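Local coordinates for carbon dioxide concentrating mechanism protein CcmK (Synechococcus elongatus, PDB 4OX6) that probably assembles as a hexameric tile of the carboxysome shell, helping to enclose the compartment in which carbon dioxide is concentrated and fixed, at residues S16-G21 / I106-E111; A78-N81 / T86-T89. All coordinates share one frame; numbering follows the deposited sequence.

Contact 1 of 2, residues S16-G21 / I106-E111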
ATOM      1  N   SER A  16       2.783  -6.103  31.127  1.00 24.68           N
ATOM      2  CA  SER A  16       1.371  -5.839  31.400  1.00 25.76           C
ATOM      3  C   SER A  16       0.718  -6.984  32.114  1.00 27.05           C
ATOM      4  O   SER A  16       1.151  -8.140  31.973  1.00 25.30           O
ATOM      5  CB  SER A  16       0.596  -5.560  30.110  1.00 26.62           C
ATOM      6  OG  SER A  16      -0.813  -5.556  30.378  1.00 37.69           O
ATOM      7  N   GLN A  17      -0.338  -6.654  32.863  1.00 28.78           N
ATOM      8  CA  GLN A  17      -1.205  -7.626  33.490  1.00 32.92           C
ATOM      9  C   GLN A  17      -2.028  -8.384  32.447  1.00 34.23           C
ATOM     10  O   GLN A  17      -2.387  -9.560  32.690  1.00 33.87           O
ATOM     11  CB  GLN A  17      -2.164  -6.900  34.453  1.00 37.24           C
ATOM     12  CG  GLN A  17      -1.514  -6.274  35.661  1.00 39.87           C
ATOM     13  CD  GLN A  17      -1.468  -7.251  36.817  1.00 45.85           C
ATOM     14  OE1 GLN A  17      -2.149  -7.075  37.829  1.00 55.80           O
ATOM     15  NE2 GLN A  17      -0.672  -8.298  36.668  1.00 48.87           N
ATOM     16  N   GLN A  18      -2.334  -7.714  31.310  1.00 21.76           N
ATOM     17  CA  GLN A  18      -3.192  -8.311  30.262  1.00 17.00           C
ATOM     18  C   GLN A  18      -2.483  -8.875  29.049  1.00 13.83           C
ATOM     19  O   GLN A  18      -1.665  -8.231  28.344  1.00 13.95           O
ATOM     20  CB  GLN A  18      -4.322  -7.366  29.860  1.00 19.48           C
ATOM     21  CG  GLN A  18      -5.208  -7.040  31.044  1.00 25.04           C
ATOM     22  CD  GLN A  18      -6.674  -7.134  30.684  1.00 32.38           C
ATOM     23  OE1 GLN A  18      -7.082  -6.652  29.627  1.00 31.24           O
ATOM     24  NE2 GLN A  18      -7.463  -7.832  31.517  1.00 33.77           N
ATOM     25  N   ALA A  19      -2.849 -10.111  28.768  1.00 10.66           N
ATOM     26  CA  ALA A  19      -2.415 -10.773  27.543  1.00  9.70           C
ATOM     27  C   ALA A  19      -2.838 -10.046  26.307  1.00  9.71           C
ATOM     28  O   ALA A  19      -3.825  -9.289  26.320  1.00 10.70           O
ATOM     29  CB  ALA A  19      -2.985 -12.181  27.475  1.00 11.88           C
ATOM     30  N   ILE A  20      -2.090 -10.306  25.231  1.00 10.09           N
ATOM     31  CA  ILE A  20      -2.509  -9.918  23.878  1.00  9.68           C
ATOM     32  C   ILE A  20      -2.748 -11.133  23.053  1.00  9.92           C
ATOM     33  O   ILE A  20      -1.940 -12.077  23.008  1.00 12.03           O
ATOM     34  CB  ILE A  20      -1.504  -8.931  23.212  1.00 18.41           C
ATOM     35  CG1 ILE A  20      -1.755  -8.733  21.666  1.00 16.50           C
ATOM     36  CG2 ILE A  20      -0.173  -9.385  23.362  1.00 15.63           C
ATOM     37  CD1 ILE A  20      -2.849  -7.740  21.394  1.00 26.49           C
ATOM     38  N   GLY A  21      -3.861 -11.126  22.319  1.00  8.69           N
ATOM     39  CA  GLY A  21      -4.069 -12.088  21.250  1.00  8.10           C
ATOM     40  C   GLY A  21      -4.184 -11.303  19.948  1.00  9.04           C
ATOM     41  O   GLY A  21      -4.835 -10.250  19.907  1.00  9.94           O
ATOM     42  N   ILE A 106      -1.388  -1.726  20.229  1.00 12.71           N
ATOM     43  CA  ILE A 106      -2.082  -2.813  20.885  1.00 12.73           C
ATOM     44  C   ILE A 106      -2.574  -2.429  22.278  1.00 12.49           C
ATOM     45  O   ILE A 106      -3.071  -3.287  23.009  1.00 13.96           O
ATOM     46  CB  ILE A 106      -1.231  -4.127  20.998  1.00 13.84           C
ATOM     47  CG1 ILE A 106       0.039  -3.873  21.819  1.00 14.48           C
ATOM     48  CG2 ILE A 106      -0.945  -4.623  19.615  1.00 16.42           C
ATOM     49  CD1 ILE A 106       0.749  -5.116  22.287  1.00 17.37           C
ATOM     50  N   GLY A 107      -2.454  -1.143  22.629  1.00 15.68           N
ATOM     51  CA  GLY A 107      -2.945  -0.635  23.901  1.00 14.67           C
ATOM     52  C   GLY A 107      -4.427  -0.348  23.906  1.00 13.08           C
ATOM     53  O   GLY A 107      -5.060  -0.356  22.874  1.00 14.60           O
ATOM     54  N   PHE A 108      -4.953  -0.026  25.084  1.00 16.62           N
ATOM     55  CA  PHE A 108      -6.333   0.378  25.270  1.00 19.85           C
ATOM     56  C   PHE A 108      -6.537   1.872  24.964  1.00 23.39           C
ATOM     57  O   PHE A 108      -6.011   2.723  25.683  1.00 30.43           O
ATOM     58  CB  PHE A 108      -6.759   0.117  26.727  1.00 21.51           C
ATOM     59  CG  PHE A 108      -6.844  -1.318  27.098  1.00 20.70           C
ATOM     60  CD1 PHE A 108      -7.997  -2.030  26.962  1.00 23.43           C
ATOM     61  CD2 PHE A 108      -5.755  -1.946  27.673  1.00 24.29           C
ATOM     62  CE1 PHE A 108      -8.074  -3.351  27.366  1.00 23.37           C
ATOM     63  CE2 PHE A 108      -5.831  -3.258  28.049  1.00 21.43           C
ATOM     64  CZ  PHE A 108      -7.013  -3.952  27.883  1.00 21.90           C
ATOM     65  N   GLY A 109      -7.290   2.191  23.926  1.00 19.75           N
ATOM     66  CA  GLY A 109      -7.570   3.575  23.579  1.00 23.85           C
ATOM     67  C   GLY A 109      -8.861   4.072  24.227  1.00 18.16           C
ATOM     68  O   GLY A 109      -9.642   3.295  24.762  1.00 19.17           O
ATOM     69  N   PRO A 110      -9.062   5.399  24.182  1.00 22.51           N
ATOM     70  CA  PRO A 110     -10.218   5.943  24.901  1.00 18.36           C
ATOM     71  C   PRO A 110     -11.564   5.501  24.278  1.00 18.60           C
ATOM     72  O   PRO A 110     -12.527   5.510  25.052  1.00 20.07           O
ATOM     73  CB  PRO A 110     -10.034   7.465  24.810  1.00 22.82           C
ATOM     74  CG  PRO A 110      -9.101   7.677  23.673  1.00 30.69           C
ATOM     75  CD  PRO A 110      -8.184   6.450  23.631  1.00 21.07           C
ATOM     76  N   GLU A 111     -11.601   5.066  23.020  1.00 20.17           N
ATOM     77  CA  GLU A 111     -12.865   4.656  22.425  1.00 21.25           C
ATOM     78  C   GLU A 111     -13.336   3.285  22.905  1.00 21.86           C
ATOM     79  O   GLU A 111     -14.520   2.936  22.728  1.00 22.21           O
ATOM     80  CB  GLU A 111     -12.822   4.696  20.891  1.00 27.44           C
ATOM     81  CG  GLU A 111     -14.246   4.646  20.256  1.00 38.13           C
ATOM     82  CD  GLU A 111     -14.287   5.062  18.782  1.00 46.49           C
ATOM     83  OE1 GLU A 111     -15.174   4.561  18.056  1.00 38.57           O
ATOM     84  OE2 GLU A 111     -13.466   5.914  18.361  1.00 56.69           O
TER
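Gln-18 and Phe-108 make the polar half of this contact, an example of how an amide oxygen can meet the rim of an aromatic ring rather than its face. Gln-18 OE1 lies 3.2 Å from Phe-108 CZ, near the ring plane and close to the prolongation of the line from CG through CZ. The hydrogen on CZ therefore points roughly at the oxygen, and the partial positive charge of the ring rim probably gives the approach a weak C-H...O character. The amide plane is turned 41° from the ring, and the two side chains cross at about a right angle. The bend in the Gln-18 chain (chi2 -135°) brings the amide round to the ring.

The apolar half belongs to Ile-20 and Ile-106, both buried. Ile-20 CG1 stands anti to the backbone N (chi1 168°) and carries CD1 to the branch point of its partner, where that methyl rests 4.0 Å from Ile-106 CB. Ile-106 CG2 is almost as near, at 4.1 Å from Ile-20 CD1. Thus a single methyl is set against a branched carbon and its methyl.

In this BMC-fold subunit the contact joins the beginning of strand 19-26, an interior strand of the antiparallel sheet, to the loop following helix 98-103. Arg-62 of neighbouring strand 56-63 links the two sides by hydrogen bonds to the backbone oxygens of Gln-18, Ala-19 and Ile-106. The Phe-108 ring also has a cation-pi partner in Arg-116.

Ahead of strand 19-26 a side-chain hydroxyl takes a backbone N-H: Gln-18 N donates to Ser-16 OG at 2.8 Å, an ST turn.

Contact 2 of 2, residues A78-N81 / T86-T89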
ATOM      1  N   ALA A  78     -14.340 -18.828  13.486  1.00 10.64           N
ATOM      2  CA  ALA A  78     -15.156 -17.889  12.707  1.00  9.62           C
ATOM      3  C   ALA A  78     -14.451 -17.452  11.437  1.00 12.08           C
ATOM      4  O   ALA A  78     -15.120 -17.314  10.379  1.00 11.92           O
ATOM      5  CB  ALA A  78     -15.509 -16.697  13.568  1.00 10.71           C
ATOM      6  N   ALA A  79     -13.143 -17.230  11.510  1.00 11.12           N
ATOM      7  CA  ALA A  79     -12.387 -16.872  10.328  1.00 12.98           C
ATOM      8  C   ALA A  79     -12.455 -17.946   9.261  1.00 13.49           C
ATOM      9  O   ALA A  79     -12.756 -17.654   8.065  1.00 13.30           O
ATOM     10  CB  ALA A  79     -10.962 -16.563  10.686  1.00 12.82           C
ATOM     11  N   LYS A  80     -12.222 -19.185   9.646  1.00 12.28           N
ATOM     12  CA  LYS A  80     -12.188 -20.307   8.729  1.00 13.70           C
ATOM     13  C   LYS A  80     -13.538 -20.594   8.118  1.00 15.20           C
ATOM     14  O   LYS A  80     -13.576 -21.015   6.956  1.00 17.71           O
ATOM     15  CB  LYS A  80     -11.654 -21.580   9.409  1.00 15.07           C
ATOM     16  CG  LYS A  80     -10.277 -21.437   9.917  1.00 17.24           C
ATOM     17  CD  LYS A  80      -9.839 -22.719  10.693  1.00 24.59           C
ATOM     18  CE  LYS A  80      -9.622 -23.860   9.730  1.00 37.83           C
ATOM     19  NZ  LYS A  80      -8.686 -24.883  10.291  1.00 54.84           N
ATOM     20  N   ASN A  81     -14.629 -20.289   8.831  1.00 12.07           N
ATOM     21  CA  ASN A  81     -15.969 -20.580   8.420  1.00 14.11           C
ATOM     22  C   ASN A  81     -16.583 -19.437   7.646  1.00 12.82           C
ATOM     23  O   ASN A  81     -17.747 -19.561   7.178  1.00 15.77           O
ATOM     24  CB  ASN A  81     -16.853 -20.876   9.638  1.00 17.02           C
ATOM     25  CG  ASN A  81     -16.464 -22.160  10.357  1.00 27.88           C
ATOM     26  OD1 ASN A  81     -15.758 -22.994   9.814  1.00 31.66           O
ATOM     27  ND2 ASN A  81     -16.932 -22.309  11.589  1.00 28.27           N
ATOM     28  N   THR A  86      -9.734 -16.694   4.740  1.00 15.42           N
ATOM     29  CA  THR A  86      -8.530 -17.492   5.021  1.00 16.41           C
ATOM     30  C   THR A  86      -7.907 -17.043   6.333  1.00 13.69           C
ATOM     31  O   THR A  86      -7.623 -15.854   6.483  1.00 14.48           O
ATOM     32  CB  THR A  86      -7.478 -17.352   3.893  1.00 19.23           C
ATOM     33  OG1 THR A  86      -8.069 -17.847   2.679  1.00 24.30           O
ATOM     34  CG2 THR A  86      -6.233 -18.172   4.214  1.00 22.04           C
ATOM     35  N   LEU A  87      -7.719 -17.970   7.277  1.00 11.51           N
ATOM     36  CA  LEU A  87      -6.892 -17.688   8.462  1.00 11.63           C
ATOM     37  C   LEU A  87      -5.413 -17.783   8.095  1.00 12.61           C
ATOM     38  O   LEU A  87      -4.984 -18.774   7.519  1.00 13.61           O
ATOM     39  CB  LEU A  87      -7.224 -18.663   9.558  1.00 12.04           C
ATOM     40  CG  LEU A  87      -6.437 -18.574  10.851  1.00 11.28           C
ATOM     41  CD1 LEU A  87      -6.669 -17.266  11.564  1.00 13.65           C
ATOM     42  CD2 LEU A  87      -6.749 -19.779  11.752  1.00 16.25           C
ATOM     43  N   GLU A  88      -4.634 -16.761   8.422  1.00  9.69           N
ATOM     44  CA  GLU A  88      -3.216 -16.741   8.102  1.00  8.88           C
ATOM     45  C   GLU A  88      -2.290 -17.048   9.244  1.00 11.57           C
ATOM     46  O   GLU A  88      -1.360 -17.848   9.065  1.00 11.98           O
ATOM     47  CB  GLU A  88      -2.797 -15.410   7.478  1.00 11.13           C
ATOM     48  CG  GLU A  88      -3.552 -15.075   6.157  1.00 11.16           C
ATOM     49  CD  GLU A  88      -3.029 -15.794   4.969  1.00 16.34           C
ATOM     50  OE1 GLU A  88      -2.250 -16.734   5.064  1.00 17.03           O
ATOM     51  OE2 GLU A  88      -3.428 -15.409   3.818  1.00 18.14           O
ATOM     52  N   THR A  89      -2.485 -16.425  10.393  1.00  9.25           N
ATOM     53  CA  THR A  89      -1.531 -16.548  11.503  1.00  9.80           C
ATOM     54  C   THR A  89      -2.182 -15.990  12.762  1.00  9.39           C
ATOM     55  O   THR A  89      -3.087 -15.160  12.669  1.00  9.74           O
ATOM     56  CB  THR A  89      -0.214 -15.806  11.152  1.00 10.22           C
ATOM     57  OG1 THR A  89       0.679 -15.771  12.267  1.00  9.68           O
ATOM     58  CG2 THR A  89      -0.422 -14.351  10.716  1.00 10.41           C
TER
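Leu-87 turns its side chain from the strand toward the last turns of the helix, where Ala-79 and Lys-80 receive it. It illustrates how a short methyl and the greasy root of a charged chain can together bed one leucine. Leu-87 CB is the atom that touches both: it sits 4.4 Å from Ala-79 CB and 4.1 Å from Lys-80 CG. CG of the leucine is anti to the backbone N (chi1 178°), which carries it outward past CB; together with chi2 (64°) this sets one methyl near each partner. CD1 lies 4.4 Å from Ala-79 CB, whereas CD2 lies 4.3 Å from Lys-80 CG.

Here the end of helix 65-81 packs on the start of strand 86-93, an outer strand of the four-stranded antiparallel sheet of the BMC domain; only a short loop separates helix and strand. The helix thus doubles back onto the sheet, and Ala-79 and Leu-87 also touch neighbouring strand 19-26 through Thr-25 and Leu-23.

Lys-80 comes in from the exposed border of the contact with its methylene groups. Its chain runs extended through chi2 and then bends at chi3 (71°); the ammonium NZ ends beyond the leucine, 5.6 Å from Leu-87 CD2, so the charged tip takes no part in the packing.

Farther along the strand, Glu-88 and Thr-89 both face Glu-24 in a classic beta bulge. Thr-89 OG1 is hydrogen-bonded to the backbone oxygen of Pro-83 in a neighbouring subunit, bringing this strand to a subunit interface.

In the fold
Contacts 1 and 2 show two ways of closing helices and loops onto one sheet. Strands 19-26 and 86-93, on which each has one segment, are neighbours in it, yet the contacts lie on opposite sides of the chain's centre, with centres 23 Å apart and nearest atoms about 8 Å apart. Contact 1 joins segments whose nearest ends are 85 residues apart, whereas contact 2 is local, its nearest ends five residues apart, and falls in the chain between the two segments of contact 1. Both reach toward other subunits of the six-chain assembly: Glu-111 packs on Ala-102 of one neighbour, and the strand of contact 2 meets another.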